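Local atomic coordinates of putative transcriptional regulator (Streptomyces coelicolor A3, PDB entry 2RA5), a protein that probably binds DNA as a transcription regulator of the GntR type, its UTRA domain carrying a pocket that here holds meso-tartaric acid. Residues L171-I180 with R215-E226; S131-L139 with L150-L161. All coordinates share one frame; numbering follows the deposited sequence.

Interaction 1: residues L171-I180 with R215-E226; sequences LYRLMRAAGI and RTTFDDTGRAVE. With SRT (S,R meso-tartaric acid), chain B.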
loop_
_atom_site.group_PDB
_atom_site.type_symbol
_atom_site.label_atom_id
_atom_site.label_comp_id
_atom_site.label_asym_id
_atom_site.label_seq_id
_atom_site.Cartn_x
_atom_site.Cartn_y
_atom_site.Cartn_z
ATOM N N LEU A 171 1.185 -19.381 3.311
ATOM C CA LEU A 171 0.299 -19.618 4.445
ATOM C C LEU A 171 -1.156 -19.768 4.014
ATOM O O LEU A 171 -1.891 -20.571 4.588
ATOM C CB LEU A 171 0.455 -18.493 5.478
ATOM C CG LEU A 171 -0.474 -18.503 6.692
ATOM C CD1 LEU A 171 -0.303 -19.798 7.476
ATOM C CD2 LEU A 171 -0.237 -17.285 7.584
ATOM N N TYR A 172 -1.569 -19.007 3.000
ATOM C CA TYR A 172 -2.938 -19.105 2.484
ATOM C C TYR A 172 -3.229 -20.465 1.861
ATOM O O TYR A 172 -4.307 -21.026 2.067
ATOM C CB TYR A 172 -3.214 -18.009 1.457
ATOM C CG TYR A 172 -3.662 -16.711 2.061
ATOM C CD1 TYR A 172 -3.380 -16.399 3.396
ATOM C CD2 TYR A 172 -4.353 -15.782 1.295
ATOM C CE1 TYR A 172 -3.798 -15.204 3.952
ATOM C CE2 TYR A 172 -4.770 -14.590 1.836
ATOM C CZ TYR A 172 -4.490 -14.301 3.158
ATOM O OH TYR A 172 -4.917 -13.095 3.663
ATOM N N ARG A 173 -2.273 -20.979 1.085
ATOM C CA ARG A 173 -2.418 -22.275 0.425
ATOM C C ARG A 173 -2.589 -23.361 1.471
ATOM O O ARG A 173 -3.466 -24.216 1.352
ATOM C CB ARG A 173 -1.211 -22.580 -0.477
ATOM C CG ARG A 173 -1.204 -23.995 -1.085
ATOM C CD ARG A 173 0.015 -24.214 -1.992
ATOM N NE ARG A 173 0.390 -25.626 -2.140
ATOM C CZ ARG A 173 0.472 -26.280 -3.300
ATOM N NH1 ARG A 173 0.830 -27.558 -3.313
ATOM N NH2 ARG A 173 0.209 -25.667 -4.449
ATOM N N LEU A 174 -1.757 -23.310 2.509
ATOM C CA LEU A 174 -1.849 -24.280 3.600
ATOM C C LEU A 174 -3.221 -24.246 4.256
ATOM O O LEU A 174 -3.819 -25.289 4.516
ATOM C CB LEU A 174 -0.773 -24.024 4.655
ATOM C CG LEU A 174 0.514 -24.826 4.474
ATOM C CD1 LEU A 174 1.557 -24.426 5.507
ATOM C CD2 LEU A 174 0.194 -26.301 4.578
HETATM N N MSE A 175 -3.722 -23.044 4.520
HETATM C CA MSE A 175 -5.004 -22.901 5.211
HETATM C C MSE A 175 -6.154 -23.437 4.374
HETATM O O MSE A 175 -7.050 -24.112 4.879
HETATM C CB MSE A 175 -5.266 -21.446 5.598
HETATM C CG MSE A 175 -4.229 -20.870 6.563
HETATM SE SE MSE A 175 -4.677 -19.089 7.223
HETATM C CE MSE A 175 -5.165 -18.243 5.539
ATOM N N ARG A 176 -6.133 -23.124 3.086
ATOM C CA ARG A 176 -7.143 -23.643 2.180
ATOM C C ARG A 176 -7.029 -25.158 2.153
ATOM O O ARG A 176 -8.035 -25.868 2.160
ATOM C CB ARG A 176 -6.979 -23.044 0.779
ATOM C CG ARG A 176 -7.765 -21.743 0.594
ATOM C CD ARG A 176 -7.702 -21.212 -0.840
ATOM N NE ARG A 176 -6.392 -20.657 -1.186
ATOM C CZ ARG A 176 -6.158 -19.367 -1.415
ATOM N NH1 ARG A 176 -7.151 -18.486 -1.340
ATOM N NH2 ARG A 176 -4.930 -18.958 -1.726
ATOM N N ALA A 177 -5.787 -25.637 2.160
ATOM C CA ALA A 177 -5.498 -27.065 2.173
ATOM C C ALA A 177 -6.155 -27.771 3.358
ATOM O O ALA A 177 -6.568 -28.923 3.255
ATOM C CB ALA A 177 -3.997 -27.302 2.167
ATOM N N ALA A 178 -6.251 -27.081 4.486
ATOM C CA ALA A 178 -6.917 -27.644 5.651
ATOM C C ALA A 178 -8.417 -27.371 5.594
ATOM O O ALA A 178 -9.142 -27.616 6.555
ATOM C CB ALA A 178 -6.308 -27.094 6.936
ATOM N N GLY A 179 -8.882 -26.848 4.466
ATOM C CA GLY A 179 -10.307 -26.646 4.271
ATOM C C GLY A 179 -10.885 -25.389 4.898
ATOM O O GLY A 179 -12.093 -25.303 5.116
ATOM N N ILE A 180 -10.028 -24.420 5.201
ATOM C CA ILE A 180 -10.498 -23.096 5.574
ATOM C C ILE A 180 -10.900 -22.361 4.299
ATOM O O ILE A 180 -10.222 -22.448 3.273
ATOM C CB ILE A 180 -9.409 -22.259 6.268
ATOM C CG1 ILE A 180 -8.564 -23.110 7.219
ATOM C CG2 ILE A 180 -10.036 -21.079 6.986
ATOM C CD1 ILE A 180 -9.293 -23.561 8.419
ATOM N N ARG A 215 -2.848 -7.096 8.271
ATOM C CA ARG A 215 -3.956 -7.713 7.572
ATOM C C ARG A 215 -4.750 -8.642 8.493
ATOM O O ARG A 215 -4.165 -9.383 9.285
ATOM C CB ARG A 215 -3.405 -8.477 6.365
ATOM C CG ARG A 215 -4.381 -9.389 5.657
ATOM C CD ARG A 215 -3.642 -10.317 4.711
ATOM N NE ARG A 215 -2.724 -11.247 5.388
ATOM C CZ ARG A 215 -1.723 -11.886 4.779
ATOM N NH1 ARG A 215 -0.935 -12.718 5.459
ATOM N NH2 ARG A 215 -1.500 -11.694 3.482
ATOM N N THR A 216 -6.079 -8.602 8.403
ATOM C CA THR A 216 -6.881 -9.654 9.026
ATOM C C THR A 216 -7.668 -10.399 7.974
ATOM O O THR A 216 -8.381 -9.796 7.189
ATOM C CB THR A 216 -7.901 -9.136 10.057
ATOM O OG1 THR A 216 -7.276 -8.235 10.968
ATOM C CG2 THR A 216 -8.507 -10.313 10.850
ATOM N N THR A 217 -7.604 -11.721 8.011
ATOM C CA THR A 217 -8.324 -12.530 7.037
ATOM C C THR A 217 -9.501 -13.292 7.659
ATOM O O THR A 217 -9.353 -13.948 8.685
ATOM C CB THR A 217 -7.370 -13.529 6.361
ATOM O OG1 THR A 217 -6.224 -12.829 5.868
ATOM C CG2 THR A 217 -8.070 -14.261 5.214
ATOM N N PHE A 218 -10.656 -13.223 7.005
ATOM C CA PHE A 218 -11.867 -13.884 7.479
ATOM C C PHE A 218 -12.345 -15.000 6.560
ATOM O O PHE A 218 -12.078 -14.984 5.355
ATOM C CB PHE A 218 -12.983 -12.864 7.644
ATOM C CG PHE A 218 -12.576 -11.655 8.413
ATOM C CD1 PHE A 218 -11.815 -10.655 7.802
ATOM C CD2 PHE A 218 -12.939 -11.510 9.750
ATOM C CE1 PHE A 218 -11.418 -9.526 8.512
ATOM C CE2 PHE A 218 -12.555 -10.376 10.470
ATOM C CZ PHE A 218 -11.802 -9.381 9.856
ATOM N N ASP A 219 -13.075 -15.960 7.129
ATOM C CA ASP A 219 -13.670 -17.028 6.328
ATOM C C ASP A 219 -15.116 -16.743 5.876
ATOM O O ASP A 219 -15.614 -15.629 6.041
ATOM C CB ASP A 219 -13.512 -18.397 6.999
ATOM C CG ASP A 219 -14.368 -18.575 8.247
ATOM O OD1 ASP A 219 -15.202 -17.698 8.588
ATOM O OD2 ASP A 219 -14.190 -19.630 8.894
ATOM N N ASP A 220 -15.758 -17.744 5.278
ATOM C CA ASP A 220 -17.168 -17.681 4.857
ATOM C C ASP A 220 -18.155 -17.162 5.914
ATOM O O ASP A 220 -19.196 -16.575 5.603
ATOM C CB ASP A 220 -17.635 -19.084 4.489
ATOM C CG ASP A 220 -17.210 -19.492 3.121
ATOM O OD1 ASP A 220 -16.447 -18.733 2.484
ATOM O OD2 ASP A 220 -17.654 -20.577 2.685
ATOM N N THR A 221 -17.840 -17.420 7.168
ATOM C CA THR A 221 -18.777 -17.178 8.246
ATOM C C THR A 221 -18.463 -15.860 8.962
ATOM O O THR A 221 -19.129 -15.475 9.923
ATOM C CB THR A 221 -18.741 -18.358 9.213
ATOM O OG1 THR A 221 -17.532 -18.302 9.975
ATOM C CG2 THR A 221 -18.765 -19.677 8.428
ATOM N N GLY A 222 -17.450 -15.161 8.471
ATOM C CA GLY A 222 -17.127 -13.844 8.984
ATOM C C GLY A 222 -16.310 -13.864 10.260
ATOM O O GLY A 222 -16.366 -12.921 11.046
ATOM N N ARG A 223 -15.561 -14.944 10.469
ATOM C CA ARG A 223 -14.642 -15.051 11.602
ATOM C C ARG A 223 -13.198 -14.840 11.161
ATOM O O ARG A 223 -12.786 -15.304 10.089
ATOM C CB ARG A 223 -14.765 -16.421 12.283
ATOM C CG ARG A 223 -16.141 -16.678 12.895
ATOM C CD ARG A 223 -16.163 -17.923 13.777
ATOM N NE ARG A 223 -17.465 -18.585 13.726
ATOM C CZ ARG A 223 -17.768 -19.593 12.907
ATOM N NH1 ARG A 223 -16.853 -20.066 12.067
ATOM N NH2 ARG A 223 -18.985 -20.131 12.929
ATOM N N ALA A 224 -12.425 -14.137 11.982
ATOM C CA ALA A 224 -11.007 -13.980 11.686
ATOM C C ALA A 224 -10.351 -15.341 11.714
ATOM O O ALA A 224 -10.655 -16.192 12.536
ATOM C CB ALA A 224 -10.322 -13.036 12.650
ATOM N N VAL A 225 -9.437 -15.543 10.789
ATOM C CA VAL A 225 -8.871 -16.849 10.593
ATOM C C VAL A 225 -7.340 -16.659 10.694
ATOM O O VAL A 225 -6.579 -17.590 10.974
ATOM C CB VAL A 225 -9.452 -17.430 9.240
ATOM C CG1 VAL A 225 -8.500 -17.304 8.059
ATOM C CG2 VAL A 225 -9.960 -18.827 9.415
ATOM N N GLU A 226 -6.915 -15.410 10.539
ATOM C CA GLU A 226 -5.507 -15.081 10.464
ATOM C C GLU A 226 -5.319 -13.572 10.649
ATOM O O GLU A 226 -6.079 -12.763 10.115
ATOM C CB GLU A 226 -4.938 -15.538 9.105
ATOM C CG GLU A 226 -3.456 -15.232 8.891
ATOM C CD GLU A 226 -3.186 -13.826 8.332
ATOM O OE1 GLU A 226 -4.055 -13.257 7.637
ATOM O OE2 GLU A 226 -2.087 -13.284 8.574
HETATM O O1 SRT B . 1.132 -14.583 4.822
HETATM O O11 SRT B . 1.743 -13.044 3.338
HETATM C C1 SRT B . 1.612 -14.254 3.699
HETATM C C2 SRT B . 2.088 -15.349 2.762
HETATM O O2 SRT B . 1.793 -16.635 3.318
HETATM C C3 SRT B . 1.523 -15.184 1.336
HETATM O O3 SRT B . 2.320 -15.854 0.350
HETATM C C4 SRT B . 0.133 -15.729 1.235
HETATM O O4 SRT B . -0.055 -16.929 0.868
HETATM O O41 SRT B . -0.769 -14.918 1.532
#
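Tyr172 and Thr217 approach from opposite directions, and their first torsions make the meeting possible: at chi1 -86° the tyrosine ring carries its OH to Thr217 and Arg215 on the strand, while Thr217 keeps OG1 beside its backbone N (chi1 -51°). The phenol OH donates to Thr217 OG1 at 2.6 Å. Thr217 OG1 donates to Glu226 OE1 over 2.8 Å, meeting that oxygen nearly along its C-O axis, so a threonine, able to accept and donate at once, relays the chain of bonds. Glu226 also forms a salt bridge with Arg215, 3.3 Å from NE to OE1, although its individual bonds are weak. This pairing probably balances part of the buried arginine's charge and steadies its guanidinium, over one face of which lies the Tyr172 OH. At the edge of the same group, Arg215 NH1 donates to tartrate O1 at 2.9 Å. Tartrate O41 lies over one face of the tyrosine ring, and Leu171 N at the helix start donates to O2 of the ligand (2.8 Å). A leucine in place of this tyrosine would probably leave Thr217 OG1 without its phenol donor and remove the hydroxyl from the arginine face. Beyond this, apolar contacts take over: selenium of selenomethionine Met175 lies 4.0 Å from Glu226 CB, and Ile180 CG2 packs on Val225 CG2. Gly179, at positive phi, ends the helix in a Schellman motif, and Val225 and Glu226 form a classic beta bulge opposite Thr217. The helix start, with Leu171 and Tyr172, and strand residue Arg215 supply part of this UTRA domain's ligand pocket.

Interaction 2: residues S131-L139 with L150-L161; sequences SEVHRIERL and LCNYLPPGLVDL. With SRT (S,R meso-tartaric acid), chain B.
Leu150 N donates to Arg138 O at 2.8 Å in an almost straight bond (175°), one of six backbone hydrogen bonds that join the strands through the pairs His134-Leu154, Ile136-Asn152 and Arg138-Leu150. The side chains of Arg135, Glu137, Cys151 and Tyr153 share one face. There Arg135 runs side by side with Tyr153; its long aliphatic part suits this place, with CD 3.4 Å from Tyr153 CE2, and its CG, anti to the backbone N (chi1 -177°), leads the chain along the ring. Glu137 OE1 lies almost in the Arg135 guanidinium plane and accepts from NE, at 2.7 Å, on its anti lone pair; OE2 is taken by Tyr149. Cys151 SG and Glu137 CG continue the face.

On the other face Leu161, returning from the loop after the strand, sets CD1 over the His134 ring in a CH-pi contact, 3.6 Å from the centroid, though the exact place of this methyl is uncertain because the preceding loop is poorly ordered. Its CD2 reaches Ile136 CD1 at 3.4 Å. A water bridges His134 NE2 and Gly157 N, 2.8 Å from each, tying the ring to the loop.

At the far end of this face, Arg138 bends at chi2 and chi3, with Leu150 CD1 over one side of its guanidinium. NH1 lies beside tartrate O2, modelled so close that the exact length is doubtful, and NH2 bonds weakly to O1; a guanidinium can meet a hydroxyl and a carboxylate oxygen of the ligand at once. The whole is an antiparallel beta hairpin whose face bearing Ile136, Arg138 and Asn152 supplies Arg138 to the tartrate pocket of the UTRA domain.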
loop_
_atom_site.group_PDB
_atom_site.type_symbol
_atom_site.label_atom_id
_atom_site.label_comp_id
_atom_site.label_asym_id
_atom_site.label_seq_id
_atom_site.Cartn_x
_atom_site.Cartn_y
_atom_site.Cartn_z
ATOM N N SER A 131 -6.241 -15.509 25.708
ATOM C CA SER A 131 -6.574 -16.825 25.153
ATOM C C SER A 131 -5.394 -17.223 24.252
ATOM O O SER A 131 -4.587 -16.371 23.847
ATOM C CB SER A 131 -7.915 -16.809 24.401
ATOM O OG SER A 131 -7.863 -16.047 23.207
ATOM N N GLU A 132 -5.264 -18.502 23.946
ATOM C CA GLU A 132 -4.063 -18.946 23.272
ATOM C C GLU A 132 -4.211 -18.864 21.758
ATOM O O GLU A 132 -5.246 -19.220 21.204
ATOM C CB GLU A 132 -3.701 -20.351 23.716
ATOM C CG GLU A 132 -2.233 -20.548 24.153
ATOM C CD GLU A 132 -1.919 -21.990 24.624
ATOM O OE1 GLU A 132 -2.451 -22.959 24.023
ATOM O OE2 GLU A 132 -1.167 -22.159 25.615
ATOM N N VAL A 133 -3.175 -18.352 21.098
ATOM C CA VAL A 133 -3.164 -18.279 19.653
ATOM C C VAL A 133 -1.818 -18.790 19.168
ATOM O O VAL A 133 -0.866 -18.901 19.944
ATOM C CB VAL A 133 -3.446 -16.844 19.148
ATOM C CG1 VAL A 133 -4.868 -16.404 19.563
ATOM C CG2 VAL A 133 -2.414 -15.892 19.691
ATOM N N HIS A 134 -1.750 -19.130 17.889
ATOM C CA HIS A 134 -0.504 -19.557 17.298
ATOM C C HIS A 134 0.271 -18.348 16.825
ATOM O O HIS A 134 -0.282 -17.496 16.145
ATOM C CB HIS A 134 -0.781 -20.477 16.111
ATOM C CG HIS A 134 -1.422 -21.788 16.496
ATOM N ND1 HIS A 134 -0.677 -22.874 16.901
ATOM C CD2 HIS A 134 -2.714 -22.162 16.526
ATOM C CE1 HIS A 134 -1.508 -23.878 17.167
ATOM N NE2 HIS A 134 -2.732 -23.485 16.955
ATOM N N ARG A 135 1.548 -18.266 17.183
ATOM C CA ARG A 135 2.417 -17.251 16.589
ATOM C C ARG A 135 3.494 -17.833 15.654
ATOM O O ARG A 135 4.377 -18.591 16.072
ATOM C CB ARG A 135 3.068 -16.352 17.649
ATOM C CG ARG A 135 3.938 -15.238 17.034
ATOM C CD ARG A 135 4.410 -14.209 18.034
ATOM N NE ARG A 135 5.845 -14.294 18.257
ATOM C CZ ARG A 135 6.411 -14.594 19.420
ATOM N NH1 ARG A 135 7.731 -14.645 19.526
ATOM N NH2 ARG A 135 5.655 -14.834 20.482
ATOM N N ILE A 136 3.412 -17.447 14.390
ATOM C CA ILE A 136 4.415 -17.809 13.399
ATOM C C ILE A 136 5.232 -16.590 12.969
ATOM O O ILE A 136 4.705 -15.486 12.808
ATOM C CB ILE A 136 3.780 -18.483 12.159
ATOM C CG1 ILE A 136 3.080 -19.778 12.570
ATOM C CG2 ILE A 136 4.841 -18.801 11.129
ATOM C CD1 ILE A 136 2.241 -20.378 11.486
ATOM N N GLU A 137 6.530 -16.794 12.804
ATOM C CA GLU A 137 7.382 -15.766 12.235
ATOM C C GLU A 137 8.214 -16.320 11.065
ATOM O O GLU A 137 8.853 -17.360 11.188
ATOM C CB GLU A 137 8.255 -15.149 13.323
ATOM C CG GLU A 137 7.444 -14.458 14.397
ATOM C CD GLU A 137 8.293 -13.697 15.389
ATOM O OE1 GLU A 137 7.822 -13.479 16.528
ATOM O OE2 GLU A 137 9.430 -13.319 15.043
ATOM N N ARG A 138 8.165 -15.637 9.923
ATOM C CA ARG A 138 8.934 -16.032 8.741
ATOM C C ARG A 138 9.785 -14.886 8.197
ATOM O O ARG A 138 9.370 -13.726 8.196
ATOM C CB ARG A 138 8.048 -16.508 7.586
ATOM C CG ARG A 138 7.205 -17.724 7.827
ATOM C CD ARG A 138 5.741 -17.326 7.667
ATOM N NE ARG A 138 5.169 -17.650 6.366
ATOM C CZ ARG A 138 4.074 -17.079 5.879
ATOM N NH1 ARG A 138 3.605 -17.424 4.685
ATOM N NH2 ARG A 138 3.456 -16.143 6.587
ATOM N N LEU A 139 10.974 -15.231 7.720
ATOM C CA LEU A 139 11.758 -14.323 6.898
ATOM C C LEU A 139 11.611 -14.766 5.434
ATOM O O LEU A 139 11.733 -15.952 5.120
ATOM C CB LEU A 139 13.216 -14.335 7.342
ATOM C CG LEU A 139 14.201 -13.335 6.733
ATOM C CD1 LEU A 139 13.923 -11.911 7.186
ATOM C CD2 LEU A 139 15.624 -13.732 7.097
ATOM N N LEU A 150 7.659 -11.555 8.333
ATOM C CA LEU A 150 6.236 -11.867 8.450
ATOM C C LEU A 150 5.838 -12.513 9.784
ATOM O O LEU A 150 6.154 -13.676 10.016
ATOM C CB LEU A 150 5.818 -12.814 7.316
ATOM C CG LEU A 150 6.231 -12.506 5.871
ATOM C CD1 LEU A 150 5.573 -13.477 4.903
ATOM C CD2 LEU A 150 5.917 -11.057 5.506
ATOM N N CYS A 151 5.136 -11.772 10.646
ATOM C CA CYS A 151 4.549 -12.350 11.868
ATOM C C CYS A 151 3.061 -12.635 11.686
ATOM O O CYS A 151 2.289 -11.731 11.372
ATOM C CB CYS A 151 4.725 -11.425 13.085
ATOM S SG CYS A 151 6.373 -10.733 13.325
ATOM N N ASN A 152 2.651 -13.881 11.900
ATOM C CA ASN A 152 1.225 -14.217 11.848
ATOM C C ASN A 152 0.643 -14.877 13.100
ATOM O O ASN A 152 1.328 -15.599 13.827
ATOM C CB ASN A 152 0.882 -15.044 10.591
ATOM C CG ASN A 152 1.274 -14.330 9.299
ATOM O OD1 ASN A 152 0.460 -13.662 8.661
ATOM N ND2 ASN A 152 2.529 -14.442 8.932
ATOM N N TYR A 153 -0.635 -14.615 13.343
ATOM C CA TYR A 153 -1.332 -15.197 14.478
ATOM C C TYR A 153 -2.568 -15.901 14.006
ATOM O O TYR A 153 -3.355 -15.339 13.255
ATOM C CB TYR A 153 -1.715 -14.108 15.464
ATOM C CG TYR A 153 -0.515 -13.356 15.989
ATOM C CD1 TYR A 153 -0.033 -12.228 15.329
ATOM C CD2 TYR A 153 0.136 -13.773 17.145
ATOM C CE1 TYR A 153 1.058 -11.532 15.808
ATOM C CE2 TYR A 153 1.235 -13.089 17.628
ATOM C CZ TYR A 153 1.692 -11.966 16.955
ATOM O OH TYR A 153 2.782 -11.272 17.426
ATOM N N LEU A 154 -2.727 -17.146 14.427
ATOM C CA LEU A 154 -3.922 -17.900 14.093
ATOM C C LEU A 154 -4.662 -18.318 15.361
ATOM O O LEU A 154 -4.046 -18.604 16.387
ATOM C CB LEU A 154 -3.622 -19.144 13.249
ATOM C CG LEU A 154 -2.604 -19.227 12.113
ATOM C CD1 LEU A 154 -3.273 -19.920 10.924
ATOM C CD2 LEU A 154 -2.098 -17.879 11.730
ATOM N N PRO A 155 -5.999 -18.338 15.291
ATOM C CA PRO A 155 -6.783 -18.864 16.404
ATOM C C PRO A 155 -6.603 -20.380 16.504
ATOM O O PRO A 155 -6.202 -21.019 15.536
ATOM C CB PRO A 155 -8.221 -18.499 16.025
ATOM C CG PRO A 155 -8.226 -18.353 14.551
ATOM C CD PRO A 155 -6.833 -17.954 14.135
ATOM N N PRO A 156 -6.899 -20.949 17.679
ATOM C CA PRO A 156 -6.697 -22.380 17.929
ATOM C C PRO A 156 -7.490 -23.306 17.005
ATOM O O PRO A 156 -8.617 -22.990 16.620
ATOM C CB PRO A 156 -7.204 -22.562 19.368
ATOM C CG PRO A 156 -7.252 -21.182 19.976
ATOM C CD PRO A 156 -7.469 -20.240 18.843
ATOM N N GLY A 157 -6.900 -24.452 16.674
ATOM C CA GLY A 157 -7.618 -25.532 16.019
ATOM C C GLY A 157 -8.140 -25.204 14.639
ATOM O O GLY A 157 -9.313 -25.410 14.332
ATOM N N LEU A 158 -7.254 -24.684 13.805
ATOM C CA LEU A 158 -7.594 -24.336 12.442
ATOM C C LEU A 158 -6.759 -25.207 11.524
ATOM O O LEU A 158 -7.280 -25.896 10.645
ATOM C CB LEU A 158 -7.275 -22.859 12.179
ATOM C CG LEU A 158 -8.340 -21.793 12.455
ATOM C CD1 LEU A 158 -7.921 -20.469 11.830
ATOM C CD2 LEU A 158 -9.680 -22.232 11.917
ATOM N N VAL A 159 -5.451 -25.184 11.758
ATOM C CA VAL A 159 -4.491 -25.831 10.875
ATOM C C VAL A 159 -3.358 -26.477 11.668
ATOM O O VAL A 159 -3.121 -26.133 12.831
ATOM C CB VAL A 159 -3.882 -24.805 9.891
ATOM C CG1 VAL A 159 -2.961 -25.484 8.889
ATOM C CG2 VAL A 159 -4.977 -24.036 9.174
ATOM N N ASP A 160 -2.674 -27.423 11.029
ATOM C CA ASP A 160 -1.434 -27.980 11.546
ATOM C C ASP A 160 -0.314 -27.129 10.976
ATOM O O ASP A 160 -0.137 -27.044 9.757
ATOM C CB ASP A 160 -1.262 -29.437 11.114
ATOM C CG ASP A 160 -2.509 -30.272 11.361
ATOM O OD1 ASP A 160 -3.502 -30.102 10.618
ATOM O OD2 ASP A 160 -2.489 -31.106 12.294
ATOM N N LEU A 161 0.440 -26.492 11.858
ATOM C CA LEU A 161 1.326 -25.420 11.437
ATOM C C LEU A 161 2.776 -25.862 11.265
ATOM O O LEU A 161 3.677 -25.028 11.227
ATOM C CB LEU A 161 1.230 -24.242 12.421
ATOM C CG LEU A 161 -0.178 -23.665 12.652
ATOM C CD1 LEU A 161 -0.968 -24.455 13.694
ATOM C CD2 LEU A 161 -0.106 -22.207 13.062
HETATM O O1 SRT B . 1.132 -14.583 4.822
HETATM O O11 SRT B . 1.743 -13.044 3.338
HETATM C C1 SRT B . 1.612 -14.254 3.699
HETATM C C2 SRT B . 2.088 -15.349 2.762
HETATM O O2 SRT B . 1.793 -16.635 3.318
HETATM C C3 SRT B . 1.523 -15.184 1.336
HETATM O O3 SRT B . 2.320 -15.854 0.350
HETATM C C4 SRT B . 0.133 -15.729 1.235
HETATM O O4 SRT B . -0.055 -16.929 0.868
HETATM O O41 SRT B . -0.769 -14.918 1.532
HETATM O O HOH W 1 -4.407 -25.722 16.791
#

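Following the chain from the N terminus, interaction 2 comes first: strand 132-142 turns back into strand 145-154, closing a short hairpin loop, and the segment beyond it folds back over the first strand. Interaction 1 opens only afterwards, closing a longer loop from helix 171-177 through strand 184-193 and helix 196-202 to strands 209-218 and 224-232. The two are therefore in series, neither nested nor crossed. They meet in space because strands 145-154 and 224-232 are neighbours in one antiparallel sheet: Val225 lies against Leu158, and Leu171 against Arg138 and Asn152. Between the hairpin, the start of helix 171-177 and strand 209-218 sits the tartrate, gripped from both contacts.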